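Local coordinates for KLLA0E02245p (Kluyveromyces lactis, PDB 4GPS), which removes NAD caps from the 5' end of RNAs and also acts as a metal-dependent decapping enzyme and 5'-3' exoribonuclease, at residues D282-N285 / T290-E293; E293-V298 / W315-L320; Y306-L311 / Y366-N371. All coordinates share one frame; numbering follows the deposited sequence.

Interaction 1 of 3, residues D282-N285 / T290-E293; sequences DSIN and TYTE
Ser283 to Asn285 and Thr290 to Thr292 run antiparallel as the two arms of a beta hairpin, strongly twisted, with 126° between the short strand directions and the CA atoms of the non-hydrogen-bonded pair Ile284 and Tyr291 only 4.3 Å apart. Thr292 N gives a straight bond to Ser283 O (2.8 Å, 168°), and Asn285 N one to Thr290 O (2.9 Å); the return bond from Thr290 N to Asn285 O is weak. Ser283 adds its hydroxyl: a chi1 of 71° swings OG across to donate to Thr292 O at 3.1 Å. On the opposite face, Ile284 lies alongside Tyr291, its CG1 3.6 Å from Tyr291 CD1, while the Tyr291 hydroxyl is held by Glu88 and Tyr261. Water joins the arms twice: one accepts from Asp282 N and probably donates to Glu293 OE1, and another links Asn285 ND2 to Thr292 OG1. Asp282 and Glu293 are both ligands of the divalent metal, so the hairpin sets two acids of the PD-(D/E)XK site side by side; Asp282 OD2 is steadied by Ile294 N. Beyond the hairpin, strand 325-331 pairs with Tyr291 and Glu293, and helix 114-122 packs on Asn285.

Interaction 2 of 3, residues E293-V298 / W315-L320; sequences EIKSSV and WIQTNL
Glu293 OE2 is held by two polar groups, Arg182 through a salt bridge and Ser324 through a weak hydrogen bond; the CG2 methyl of Thr318 is a van der Waals neighbour, 3.5 Å from this oxygen. A bend at chi2 (-147°) turns the Glu293 carboxylate toward Gln317 and Thr318. Its second oxygen, OE1, meets the amide of Gln317 coming from the opposite direction, with the carboxylate and amide planes turned 77° apart. As modelled, Glu293 OE1 lies 2.9 Å from Gln317 OE1, but the amide is probably turned over; turned back, it may hydrogen-bond to both Glu293 OE1 and Lys295 NZ. Lys295, two residues along the same face of the strand, bends at chi2 and then runs out straight until NZ is 3.0 Å from the modelled Gln317 NE2. The extended Gln317 thus puts its amide within reach of both strand side chains, while the backbones stay well apart: the short strand and helix segments run nearly antiparallel, their axes 11.0 Å from each other at closest. Glu293, Ile294 and Lys295 form the (D/E)XK half of the nuclease signature: Glu293 and Ile294 bind the divalent metal, and Lys295 and Gln317 probably bind substrate. With acid, amine and amide gathered at one spot, the contact joins a metal ligand to probable substrate-binding groups; a citrate near Gln317, probably from the crystallisation liquor, may mark the pocket.

Interaction 3 of 3, residues Y306-L311 / Y366-N371; sequences YHRRKL and YKFNPN
Phe368 pushes its ring against Arg308 and Arg309, two consecutive residues of helix 305-319, and this is where the contact is tight. Arg308 CB sits over one face of the ring, 3.6 Å from Phe368 CD1, in a CH-pi contact whose CB-to-centroid line, 3.9 Å long, leans 19° from the ring normal. The rest of Arg308 folds back on itself, bent at chi2 and chi3, and this brings the guanidinium round until Phe368 CD1 lies over the centre of one of its faces. The two planes are nonetheless 63° apart, so guanidinium and ring are not stacked. Arg309 meets another part of the ring with its aliphatic portion, CG lying 3.7 Å from Phe368 CE2; its NE bonds to Phe193 O, and its guanidinium makes a cation-pi contact with Phe365. What offers the phenylalanine to the helix is a turn in which Tyr366, Lys367 and Phe368 all take left-handed backbone conformations, closed by a bond from Asn369 N to Tyr366 O. Asn369 then serves as N-cap of helix 370-393: its OD1 accepts from Asn371 N at 2.8 Å, with the donor in the carbonyl plane on a lone pair. Within the nuclease fold this sets helix 305-319 against the turn leading into helix 370-393. On its polar side the fit is looser and works through water. One water, in the plane of the Arg308 guanidinium at its edge, accepts from NH2 at 2.8 Å and donates to Phe368 O at 2.6 Å. Lys367 O is also near NH2, but at too poor an angle for a hydrogen bond, and the Lys367 chain leads away from the helix, its NZ held by Lys361 O, Val359 O and Asn73.

Interactions 1 and 2 share Glu293 and follow one another along strand 290-297, touching, with their centres about 11 Å apart. Interaction 2 crosses from that strand to helix 305-319, and interaction 3 uses an earlier part of the same helix, about 13 Å from centre to centre; the two touch where Trp315 of interaction 2 meets Pro370 of interaction 3. Interactions 1 and 3, about 24 Å apart by their centres, do not touch. Along the chain, interaction 1 comes first, while the segments of 2 and 3 interleave. Interactions 1 and 2 hold Asp282, Glu293 and Ile294 of the metal site and, probably, Lys295 and Gln317 of the substrate site; interaction 3 sets the helix that carries Gln317 against the turn before helix 370-393.

Interaction 1 of 3, residues D282-N285 / T290-E293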
ATOM      1  N   ASP A 282       1.956 -10.244   4.410  1.00 47.35           N
ATOM      2  CA  ASP A 282       2.702 -10.823   5.506  1.00 47.14           C
ATOM      3  C   ASP A 282       2.176 -12.163   5.928  1.00 45.33           C
ATOM      4  O   ASP A 282       2.948 -13.045   6.292  1.00 47.31           O
ATOM      5  CB  ASP A 282       2.658  -9.932   6.742  1.00 55.32           C
ATOM      6  CG  ASP A 282       3.240  -8.576   6.514  1.00 54.81           C
ATOM      7  OD1 ASP A 282       4.202  -8.451   5.722  1.00 61.83           O
ATOM      8  OD2 ASP A 282       2.723  -7.637   7.151  1.00 57.39           O
ATOM      9  N   SER A 283       0.863 -12.335   5.874  1.00 45.43           N
ATOM     10  CA  SER A 283       0.315 -13.598   6.325  1.00 43.88           C
ATOM     11  C   SER A 283      -1.147 -13.731   6.064  1.00 45.02           C
ATOM     12  O   SER A 283      -1.810 -12.778   5.639  1.00 46.53           O
ATOM     13  CB  SER A 283       0.490 -13.708   7.836  1.00 49.63           C
ATOM     14  OG  SER A 283      -0.390 -12.794   8.510  1.00 43.41           O
ATOM     15  N   ILE A 284      -1.649 -14.932   6.343  1.00 44.26           N
ATOM     16  CA  ILE A 284      -3.077 -15.213   6.235  1.00 47.10           C
ATOM     17  C   ILE A 284      -3.550 -15.657   7.605  1.00 43.47           C
ATOM     18  O   ILE A 284      -2.835 -16.370   8.313  1.00 41.34           O
ATOM     19  CB  ILE A 284      -3.441 -16.376   5.308  1.00 53.96           C
ATOM     20  CG1 ILE A 284      -3.025 -16.076   3.873  1.00 65.17           C
ATOM     21  CG2 ILE A 284      -4.960 -16.552   5.309  1.00 52.45           C
ATOM     22  CD1 ILE A 284      -1.573 -16.376   3.583  1.00 73.37           C
ATOM     23  N   ASN A 285      -4.734 -15.193   7.986  1.00 41.94           N
ATOM     24  CA  ASN A 285      -5.361 -15.604   9.231  1.00 45.92           C
ATOM     25  C   ASN A 285      -6.105 -16.881   8.788  1.00 50.74           C
ATOM     26  O   ASN A 285      -7.130 -16.808   8.075  1.00 48.31           O
ATOM     27  CB  ASN A 285      -6.365 -14.551   9.699  1.00 45.51           C
ATOM     28  CG  ASN A 285      -7.093 -14.974  10.949  1.00 51.89           C
ATOM     29  OD1 ASN A 285      -7.502 -16.137  11.090  1.00 50.41           O
ATOM     30  ND2 ASN A 285      -7.263 -14.039  11.869  1.00 54.69           N
ATOM     31  N   THR A 290      -8.300 -14.699   5.632  1.00 46.83           N
ATOM     32  CA  THR A 290      -8.166 -13.301   5.317  1.00 44.11           C
ATOM     33  C   THR A 290      -6.717 -12.849   5.446  1.00 44.69           C
ATOM     34  O   THR A 290      -6.056 -13.083   6.464  1.00 43.61           O
ATOM     35  CB  THR A 290      -9.066 -12.494   6.296  1.00 46.28           C
ATOM     36  OG1 THR A 290     -10.444 -12.849   6.076  1.00 43.56           O
ATOM     37  CG2 THR A 290      -8.861 -10.985   6.138  1.00 41.47           C
ATOM     38  N   TYR A 291      -6.205 -12.220   4.405  1.00 44.56           N
ATOM     39  CA  TYR A 291      -4.851 -11.703   4.505  1.00 43.17           C
ATOM     40  C   TYR A 291      -4.810 -10.769   5.719  1.00 40.28           C
ATOM     41  O   TYR A 291      -5.774 -10.052   5.993  1.00 38.70           O
ATOM     42  CB  TYR A 291      -4.493 -10.924   3.244  1.00 42.44           C
ATOM     43  CG  TYR A 291      -4.248 -11.803   2.061  1.00 44.02           C
ATOM     44  CD1 TYR A 291      -3.370 -12.892   2.156  1.00 40.93           C
ATOM     45  CD2 TYR A 291      -4.837 -11.519   0.825  1.00 43.36           C
ATOM     46  CE1 TYR A 291      -3.075 -13.681   1.045  1.00 42.58           C
ATOM     47  CE2 TYR A 291      -4.549 -12.295  -0.296  1.00 45.26           C
ATOM     48  CZ  TYR A 291      -3.668 -13.369  -0.184  1.00 44.03           C
ATOM     49  OH  TYR A 291      -3.357 -14.084  -1.307  1.00 35.12           O
ATOM     50  N   THR A 292      -3.691 -10.790   6.434  1.00 41.36           N
ATOM     51  CA  THR A 292      -3.494  -9.979   7.636  1.00 38.52           C
ATOM     52  C   THR A 292      -2.115  -9.284   7.549  1.00 42.64           C
ATOM     53  O   THR A 292      -1.067  -9.938   7.534  1.00 40.44           O
ATOM     54  CB  THR A 292      -3.582 -10.892   8.879  1.00 40.10           C
ATOM     55  OG1 THR A 292      -4.885 -11.493   8.901  1.00 42.52           O
ATOM     56  CG2 THR A 292      -3.327 -10.093  10.196  1.00 35.79           C
ATOM     57  N   GLU A 293      -2.141  -7.956   7.446  1.00 41.17           N
ATOM     58  CA  GLU A 293      -0.939  -7.143   7.319  1.00 42.74           C
ATOM     59  C   GLU A 293      -0.559  -6.667   8.723  1.00 45.07           C
ATOM     60  O   GLU A 293      -1.364  -6.064   9.447  1.00 41.94           O
ATOM     61  CB  GLU A 293      -1.203  -5.961   6.372  1.00 44.29           C
ATOM     62  CG  GLU A 293      -1.940  -6.395   5.103  1.00 54.02           C
ATOM     63  CD  GLU A 293      -1.570  -5.590   3.880  1.00 58.76           C
ATOM     64  OE1 GLU A 293      -0.362  -5.417   3.638  1.00 64.79           O
ATOM     65  OE2 GLU A 293      -2.478  -5.143   3.151  1.00 58.29           O
TER
HETATM   66  O   HOH W   1       1.269  -7.351   4.418  1.00 46.38           O
HETATM   67  O   HOH W   2      -6.727 -11.357  11.102  1.00 39.04           O

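Interaction 2 of 3, residues E293-V298 / W315-L320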
ATOM      1  N   GLU A 293      -2.141  -7.956   7.446  1.00 41.17           N
ATOM      2  CA  GLU A 293      -0.939  -7.143   7.319  1.00 42.74           C
ATOM      3  C   GLU A 293      -0.559  -6.667   8.723  1.00 45.07           C
ATOM      4  O   GLU A 293      -1.364  -6.064   9.447  1.00 41.94           O
ATOM      5  CB  GLU A 293      -1.203  -5.961   6.372  1.00 44.29           C
ATOM      6  CG  GLU A 293      -1.940  -6.395   5.103  1.00 54.02           C
ATOM      7  CD  GLU A 293      -1.570  -5.590   3.880  1.00 58.76           C
ATOM      8  OE1 GLU A 293      -0.362  -5.417   3.638  1.00 64.79           O
ATOM      9  OE2 GLU A 293      -2.478  -5.143   3.151  1.00 58.29           O
ATOM     10  N   ILE A 294       0.676  -6.983   9.087  1.00 42.64           N
ATOM     11  CA  ILE A 294       1.254  -6.706  10.385  1.00 42.69           C
ATOM     12  C   ILE A 294       2.020  -5.375  10.442  1.00 44.63           C
ATOM     13  O   ILE A 294       2.883  -5.093   9.605  1.00 43.65           O
ATOM     14  CB  ILE A 294       2.176  -7.887  10.751  1.00 44.89           C
ATOM     15  CG1 ILE A 294       1.330  -9.168  10.710  1.00 42.84           C
ATOM     16  CG2 ILE A 294       2.877  -7.656  12.112  1.00 38.92           C
ATOM     17  CD1 ILE A 294       2.092 -10.406  11.007  1.00 42.61           C
ATOM     18  N   LYS A 295       1.671  -4.558  11.430  1.00 43.61           N
ATOM     19  CA  LYS A 295       2.311  -3.252  11.622  1.00 45.11           C
ATOM     20  C   LYS A 295       2.840  -3.144  13.056  1.00 43.27           C
ATOM     21  O   LYS A 295       2.178  -3.567  14.023  1.00 43.03           O
ATOM     22  CB  LYS A 295       1.316  -2.103  11.351  1.00 36.56           C
ATOM     23  CG  LYS A 295       0.861  -1.975   9.912  1.00 47.38           C
ATOM     24  CD  LYS A 295       2.010  -1.550   8.993  1.00 45.43           C
ATOM     25  CE  LYS A 295       1.553  -1.424   7.578  1.00 48.73           C
ATOM     26  NZ  LYS A 295       2.652  -1.041   6.675  1.00 55.42           N
ATOM     27  N   SER A 296       4.042  -2.600  13.165  1.00 42.91           N
ATOM     28  CA  SER A 296       4.700  -2.376  14.442  1.00 45.41           C
ATOM     29  C   SER A 296       4.484  -0.896  14.785  1.00 45.52           C
ATOM     30  O   SER A 296       4.732  -0.028  13.960  1.00 41.19           O
ATOM     31  CB  SER A 296       6.191  -2.662  14.300  1.00 45.80           C
ATOM     32  OG  SER A 296       6.881  -2.372  15.496  1.00 48.71           O
ATOM     33  N   SER A 297       4.028  -0.595  15.996  1.00 46.76           N
ATOM     34  CA  SER A 297       3.805   0.806  16.344  1.00 43.59           C
ATOM     35  C   SER A 297       3.932   1.128  17.831  1.00 44.07           C
ATOM     36  O   SER A 297       3.941   0.257  18.694  1.00 43.83           O
ATOM     37  CB  SER A 297       2.399   1.214  15.878  1.00 45.93           C
ATOM     38  OG  SER A 297       2.219   2.612  15.874  1.00 47.25           O
ATOM     39  N   VAL A 298       4.032   2.408  18.119  1.00 41.46           N
ATOM     40  CA  VAL A 298       4.052   2.851  19.495  1.00 42.88           C
ATOM     41  C   VAL A 298       2.573   3.345  19.608  1.00 46.24           C
ATOM     42  O   VAL A 298       1.952   3.628  18.571  1.00 45.87           O
ATOM     43  CB  VAL A 298       5.119   3.968  19.614  1.00 43.44           C
ATOM     44  CG1 VAL A 298       4.498   5.305  19.718  1.00 39.43           C
ATOM     45  CG2 VAL A 298       6.078   3.636  20.724  1.00 45.07           C
ATOM     46  N   TRP A 315      -4.535   2.820   6.015  1.00 40.61           N
ATOM     47  CA  TRP A 315      -5.845   2.738   5.433  1.00 37.77           C
ATOM     48  C   TRP A 315      -5.722   2.586   3.908  1.00 39.21           C
ATOM     49  O   TRP A 315      -6.362   1.708   3.337  1.00 40.28           O
ATOM     50  CB  TRP A 315      -6.637   4.007   5.765  1.00 37.85           C
ATOM     51  CG  TRP A 315      -7.972   4.079   5.065  1.00 33.90           C
ATOM     52  CD1 TRP A 315      -9.131   3.421   5.418  1.00 34.35           C
ATOM     53  CD2 TRP A 315      -8.262   4.779   3.857  1.00 31.29           C
ATOM     54  NE1 TRP A 315     -10.109   3.665   4.500  1.00 33.03           N
ATOM     55  CE2 TRP A 315      -9.611   4.496   3.527  1.00 34.33           C
ATOM     56  CE3 TRP A 315      -7.513   5.615   3.008  1.00 32.77           C
ATOM     57  CZ2 TRP A 315     -10.233   5.027   2.383  1.00 34.48           C
ATOM     58  CZ3 TRP A 315      -8.134   6.141   1.865  1.00 34.78           C
ATOM     59  CH2 TRP A 315      -9.479   5.841   1.568  1.00 39.51           C
ATOM     60  N   ILE A 316      -4.921   3.429   3.240  1.00 36.97           N
ATOM     61  CA  ILE A 316      -4.795   3.320   1.780  1.00 37.49           C
ATOM     62  C   ILE A 316      -4.248   1.956   1.422  1.00 43.33           C
ATOM     63  O   ILE A 316      -4.692   1.336   0.463  1.00 43.03           O
ATOM     64  CB  ILE A 316      -3.831   4.331   1.202  1.00 38.05           C
ATOM     65  CG1 ILE A 316      -4.336   5.744   1.496  1.00 35.51           C
ATOM     66  CG2 ILE A 316      -3.670   4.091  -0.307  1.00 33.10           C
ATOM     67  CD1 ILE A 316      -3.277   6.790   1.301  1.00 31.97           C
ATOM     68  N   GLN A 317      -3.292   1.490   2.219  1.00 46.37           N
ATOM     69  CA  GLN A 317      -2.661   0.197   1.985  1.00 50.08           C
ATOM     70  C   GLN A 317      -3.638  -0.982   1.968  1.00 46.60           C
ATOM     71  O   GLN A 317      -3.627  -1.784   1.037  1.00 47.57           O
ATOM     72  CB  GLN A 317      -1.558  -0.026   3.011  1.00 46.25           C
ATOM     73  CG  GLN A 317      -0.992  -1.397   3.030  1.00 57.85           C
ATOM     74  CD  GLN A 317      -0.105  -1.643   4.250  1.00 62.68           C
ATOM     75  OE1 GLN A 317       0.265  -2.779   4.536  1.00 70.84           O
ATOM     76  NE2 GLN A 317       0.240  -0.583   4.964  1.00 56.28           N
ATOM     77  N   THR A 318      -4.499  -1.097   2.963  1.00 46.53           N
ATOM     78  CA  THR A 318      -5.418  -2.218   2.952  1.00 45.38           C
ATOM     79  C   THR A 318      -6.610  -1.949   2.062  1.00 47.45           C
ATOM     80  O   THR A 318      -7.140  -2.872   1.427  1.00 43.35           O
ATOM     81  CB  THR A 318      -5.885  -2.608   4.360  1.00 46.51           C
ATOM     82  OG1 THR A 318      -6.344  -1.460   5.056  1.00 44.14           O
ATOM     83  CG2 THR A 318      -4.726  -3.252   5.136  1.00 47.60           C
ATOM     84  N   ASN A 319      -7.001  -0.682   1.956  1.00 43.54           N
ATOM     85  CA  ASN A 319      -8.139  -0.364   1.111  1.00 45.53           C
ATOM     86  C   ASN A 319      -7.919  -0.671  -0.367  1.00 44.59           C
ATOM     87  O   ASN A 319      -8.881  -0.842  -1.099  1.00 45.00           O
ATOM     88  CB  ASN A 319      -8.551   1.091   1.260  1.00 46.12           C
ATOM     89  CG  ASN A 319      -9.953   1.324   0.781  1.00 49.28           C
ATOM     90  OD1 ASN A 319     -10.171   1.890  -0.265  1.00 56.93           O
ATOM     91  ND2 ASN A 319     -10.918   0.845   1.543  1.00 57.07           N
ATOM     92  N   LEU A 320      -6.665  -0.731  -0.814  1.00 42.32           N
ATOM     93  CA  LEU A 320      -6.380  -1.066  -2.219  1.00 41.91           C
ATOM     94  C   LEU A 320      -6.539  -2.578  -2.515  1.00 41.28           C
ATOM     95  O   LEU A 320      -6.429  -3.019  -3.665  1.00 47.57           O
ATOM     96  CB  LEU A 320      -4.952  -0.627  -2.599  1.00 35.46           C
ATOM     97  CG  LEU A 320      -4.710   0.856  -2.845  1.00 33.34           C
ATOM     98  CD1 LEU A 320      -3.260   1.049  -2.711  1.00 29.67           C
ATOM     99  CD2 LEU A 320      -5.231   1.323  -4.229  1.00 26.62           C
TER

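Interaction 3 of 3, residues Y306-L311 / Y366-N371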
ATOM      1  N   TYR A 306       3.103  12.658  12.250  1.00 49.31           N
ATOM      2  CA  TYR A 306       3.717  11.422  11.823  1.00 48.36           C
ATOM      3  C   TYR A 306       2.748  10.217  11.940  1.00 47.73           C
ATOM      4  O   TYR A 306       2.700   9.325  11.068  1.00 48.65           O
ATOM      5  CB  TYR A 306       5.006  11.216  12.639  1.00 45.51           C
ATOM      6  CG  TYR A 306       5.675   9.878  12.483  1.00 49.00           C
ATOM      7  CD1 TYR A 306       5.182   8.745  13.147  1.00 46.07           C
ATOM      8  CD2 TYR A 306       6.852   9.752  11.741  1.00 54.94           C
ATOM      9  CE1 TYR A 306       5.851   7.524  13.093  1.00 52.06           C
ATOM     10  CE2 TYR A 306       7.541   8.528  11.674  1.00 56.44           C
ATOM     11  CZ  TYR A 306       7.040   7.421  12.362  1.00 60.21           C
ATOM     12  OH  TYR A 306       7.765   6.246  12.387  1.00 61.46           O
ATOM     13  N   HIS A 307       1.964  10.196  13.005  1.00 44.49           N
ATOM     14  CA  HIS A 307       1.043   9.103  13.221  1.00 41.72           C
ATOM     15  C   HIS A 307      -0.192   9.195  12.325  1.00 43.47           C
ATOM     16  O   HIS A 307      -0.717   8.176  11.869  1.00 44.04           O
ATOM     17  CB  HIS A 307       0.654   9.062  14.700  1.00 41.13           C
ATOM     18  CG  HIS A 307       1.597   8.263  15.543  1.00 37.27           C
ATOM     19  ND1 HIS A 307       1.560   8.266  16.919  1.00 40.12           N
ATOM     20  CD2 HIS A 307       2.557   7.374  15.195  1.00 40.48           C
ATOM     21  CE1 HIS A 307       2.451   7.404  17.384  1.00 40.80           C
ATOM     22  NE2 HIS A 307       3.069   6.847  16.356  1.00 36.45           N
ATOM     23  N   ARG A 308      -0.646  10.411  12.046  1.00 42.87           N
ATOM     24  CA  ARG A 308      -1.804  10.585  11.184  1.00 44.25           C
ATOM     25  C   ARG A 308      -1.424  10.126   9.785  1.00 45.39           C
ATOM     26  O   ARG A 308      -2.232   9.515   9.096  1.00 47.89           O
ATOM     27  CB  ARG A 308      -2.264  12.046  11.182  1.00 43.36           C
ATOM     28  CG  ARG A 308      -2.774  12.516  12.562  1.00 45.10           C
ATOM     29  CD  ARG A 308      -4.122  11.911  12.948  1.00 48.64           C
ATOM     30  NE  ARG A 308      -5.183  12.314  12.020  1.00 47.30           N
ATOM     31  CZ  ARG A 308      -5.729  13.530  11.950  1.00 46.12           C
ATOM     32  NH1 ARG A 308      -5.342  14.504  12.761  1.00 45.79           N
ATOM     33  NH2 ARG A 308      -6.653  13.777  11.033  1.00 46.46           N
ATOM     34  N   ARG A 309      -0.186  10.407   9.376  1.00 47.53           N
ATOM     35  CA  ARG A 309       0.314   9.979   8.066  1.00 45.77           C
ATOM     36  C   ARG A 309       0.361   8.461   7.999  1.00 43.36           C
ATOM     37  O   ARG A 309      -0.029   7.862   6.996  1.00 43.29           O
ATOM     38  CB  ARG A 309       1.733  10.490   7.831  1.00 47.23           C
ATOM     39  CG  ARG A 309       1.842  11.655   6.925  1.00 49.54           C
ATOM     40  CD  ARG A 309       3.126  12.389   7.195  1.00 51.76           C
ATOM     41  NE  ARG A 309       2.985  13.761   6.753  1.00 52.35           N
ATOM     42  CZ  ARG A 309       3.710  14.776   7.192  1.00 52.96           C
ATOM     43  NH1 ARG A 309       4.657  14.589   8.113  1.00 54.58           N
ATOM     44  NH2 ARG A 309       3.485  15.978   6.693  1.00 52.84           N
ATOM     45  N   LYS A 310       0.857   7.846   9.068  1.00 38.52           N
ATOM     46  CA  LYS A 310       0.960   6.395   9.120  1.00 44.21           C
ATOM     47  C   LYS A 310      -0.431   5.732   9.070  1.00 43.02           C
ATOM     48  O   LYS A 310      -0.638   4.777   8.319  1.00 44.79           O
ATOM     49  CB  LYS A 310       1.740   5.960  10.377  1.00 43.02           C
ATOM     50  CG  LYS A 310       1.761   4.480  10.574  1.00 56.35           C
ATOM     51  CD  LYS A 310       2.447   4.070  11.872  1.00 71.48           C
ATOM     52  CE  LYS A 310       3.949   4.279  11.836  1.00 78.51           C
ATOM     53  NZ  LYS A 310       4.536   3.829  13.137  1.00 84.10           N
ATOM     54  N   LEU A 311      -1.374   6.244   9.858  1.00 39.27           N
ATOM     55  CA  LEU A 311      -2.738   5.714   9.875  1.00 40.14           C
ATOM     56  C   LEU A 311      -3.376   5.864   8.487  1.00 41.90           C
ATOM     57  O   LEU A 311      -3.971   4.915   7.972  1.00 41.50           O
ATOM     58  CB  LEU A 311      -3.583   6.432  10.932  1.00 40.72           C
ATOM     59  CG  LEU A 311      -3.139   6.135  12.375  1.00 41.48           C
ATOM     60  CD1 LEU A 311      -3.706   7.185  13.284  1.00 40.13           C
ATOM     61  CD2 LEU A 311      -3.589   4.734  12.815  1.00 38.51           C
ATOM     62  N   TYR A 366      -4.684  18.763   4.298  1.00 44.00           N
ATOM     63  CA  TYR A 366      -6.054  18.358   4.070  1.00 44.49           C
ATOM     64  C   TYR A 366      -6.569  17.565   5.247  1.00 45.59           C
ATOM     65  O   TYR A 366      -7.447  16.729   5.089  1.00 47.81           O
ATOM     66  CB  TYR A 366      -6.147  17.533   2.785  1.00 43.39           C
ATOM     67  CG  TYR A 366      -5.629  18.306   1.618  1.00 40.47           C
ATOM     68  CD1 TYR A 366      -4.296  18.217   1.240  1.00 42.05           C
ATOM     69  CD2 TYR A 366      -6.449  19.195   0.934  1.00 45.02           C
ATOM     70  CE1 TYR A 366      -3.780  18.999   0.201  1.00 46.14           C
ATOM     71  CE2 TYR A 366      -5.947  19.997  -0.111  1.00 45.72           C
ATOM     72  CZ  TYR A 366      -4.614  19.895  -0.476  1.00 49.46           C
ATOM     73  OH  TYR A 366      -4.109  20.685  -1.505  1.00 52.54           O
ATOM     74  N   LYS A 367      -6.026  17.850   6.429  1.00 46.30           N
ATOM     75  CA  LYS A 367      -6.389  17.137   7.660  1.00 48.37           C
ATOM     76  C   LYS A 367      -6.378  15.599   7.495  1.00 48.95           C
ATOM     77  O   LYS A 367      -7.145  14.887   8.154  1.00 47.57           O
ATOM     78  CB  LYS A 367      -7.749  17.598   8.165  1.00 47.81           C
ATOM     79  CG  LYS A 367      -7.794  19.062   8.534  1.00 50.03           C
ATOM     80  CD  LYS A 367      -9.101  19.409   9.206  1.00 57.78           C
ATOM     81  CE  LYS A 367      -9.042  20.765   9.900  1.00 63.32           C
ATOM     82  NZ  LYS A 367     -10.173  20.902  10.870  1.00 63.11           N
ATOM     83  N   PHE A 368      -5.492  15.102   6.622  1.00 45.87           N
ATOM     84  CA  PHE A 368      -5.345  13.660   6.378  1.00 44.66           C
ATOM     85  C   PHE A 368      -6.708  12.950   6.252  1.00 45.87           C
ATOM     86  O   PHE A 368      -6.951  11.874   6.818  1.00 43.52           O
ATOM     87  CB  PHE A 368      -4.530  13.004   7.506  1.00 42.21           C
ATOM     88  CG  PHE A 368      -3.257  13.729   7.847  1.00 45.20           C
ATOM     89  CD1 PHE A 368      -3.233  14.688   8.867  1.00 47.70           C
ATOM     90  CD2 PHE A 368      -2.081  13.468   7.144  1.00 40.77           C
ATOM     91  CE1 PHE A 368      -2.057  15.377   9.181  1.00 45.52           C
ATOM     92  CE2 PHE A 368      -0.905  14.147   7.446  1.00 45.86           C
ATOM     93  CZ  PHE A 368      -0.895  15.109   8.472  1.00 48.58           C
ATOM     94  N   ASN A 369      -7.604  13.553   5.491  1.00 46.05           N
ATOM     95  CA  ASN A 369      -8.919  12.973   5.317  1.00 45.10           C
ATOM     96  C   ASN A 369      -8.880  11.883   4.226  1.00 43.94           C
ATOM     97  O   ASN A 369      -8.552  12.172   3.072  1.00 44.46           O
ATOM     98  CB  ASN A 369      -9.910  14.085   4.930  1.00 42.65           C
ATOM     99  CG  ASN A 369     -11.358  13.648   5.045  1.00 45.83           C
ATOM    100  OD1 ASN A 369     -11.755  12.583   4.558  1.00 46.65           O
ATOM    101  ND2 ASN A 369     -12.162  14.482   5.682  1.00 50.00           N
ATOM    102  N   PRO A 370      -9.239  10.630   4.573  1.00 38.42           N
ATOM    103  CA  PRO A 370      -9.230   9.552   3.577  1.00 38.54           C
ATOM    104  C   PRO A 370     -10.113   9.886   2.367  1.00 41.46           C
ATOM    105  O   PRO A 370      -9.886   9.369   1.271  1.00 42.22           O
ATOM    106  CB  PRO A 370      -9.784   8.348   4.327  1.00 36.95           C
ATOM    107  CG  PRO A 370      -9.707   8.735   5.763  1.00 42.54           C
ATOM    108  CD  PRO A 370      -9.869  10.197   5.825  1.00 40.02           C
ATOM    109  N   ASN A 371     -11.121  10.739   2.560  1.00 40.17           N
ATOM    110  CA  ASN A 371     -12.013  11.080   1.457  1.00 41.36           C
ATOM    111  C   ASN A 371     -11.345  12.017   0.478  1.00 42.64           C
ATOM    112  O   ASN A 371     -11.539  11.905  -0.735  1.00 47.46           O
ATOM    113  CB  ASN A 371     -13.313  11.659   1.979  1.00 41.76           C
ATOM    114  CG  ASN A 371     -14.106  10.645   2.766  1.00 44.34           C
ATOM    115  OD1 ASN A 371     -14.161  10.704   4.010  1.00 48.90           O
ATOM    116  ND2 ASN A 371     -14.717   9.692   2.057  1.00 39.11           N
TER
HETATM  117  O   HOH W   3      -7.028  11.561   9.355  1.00 43.22           O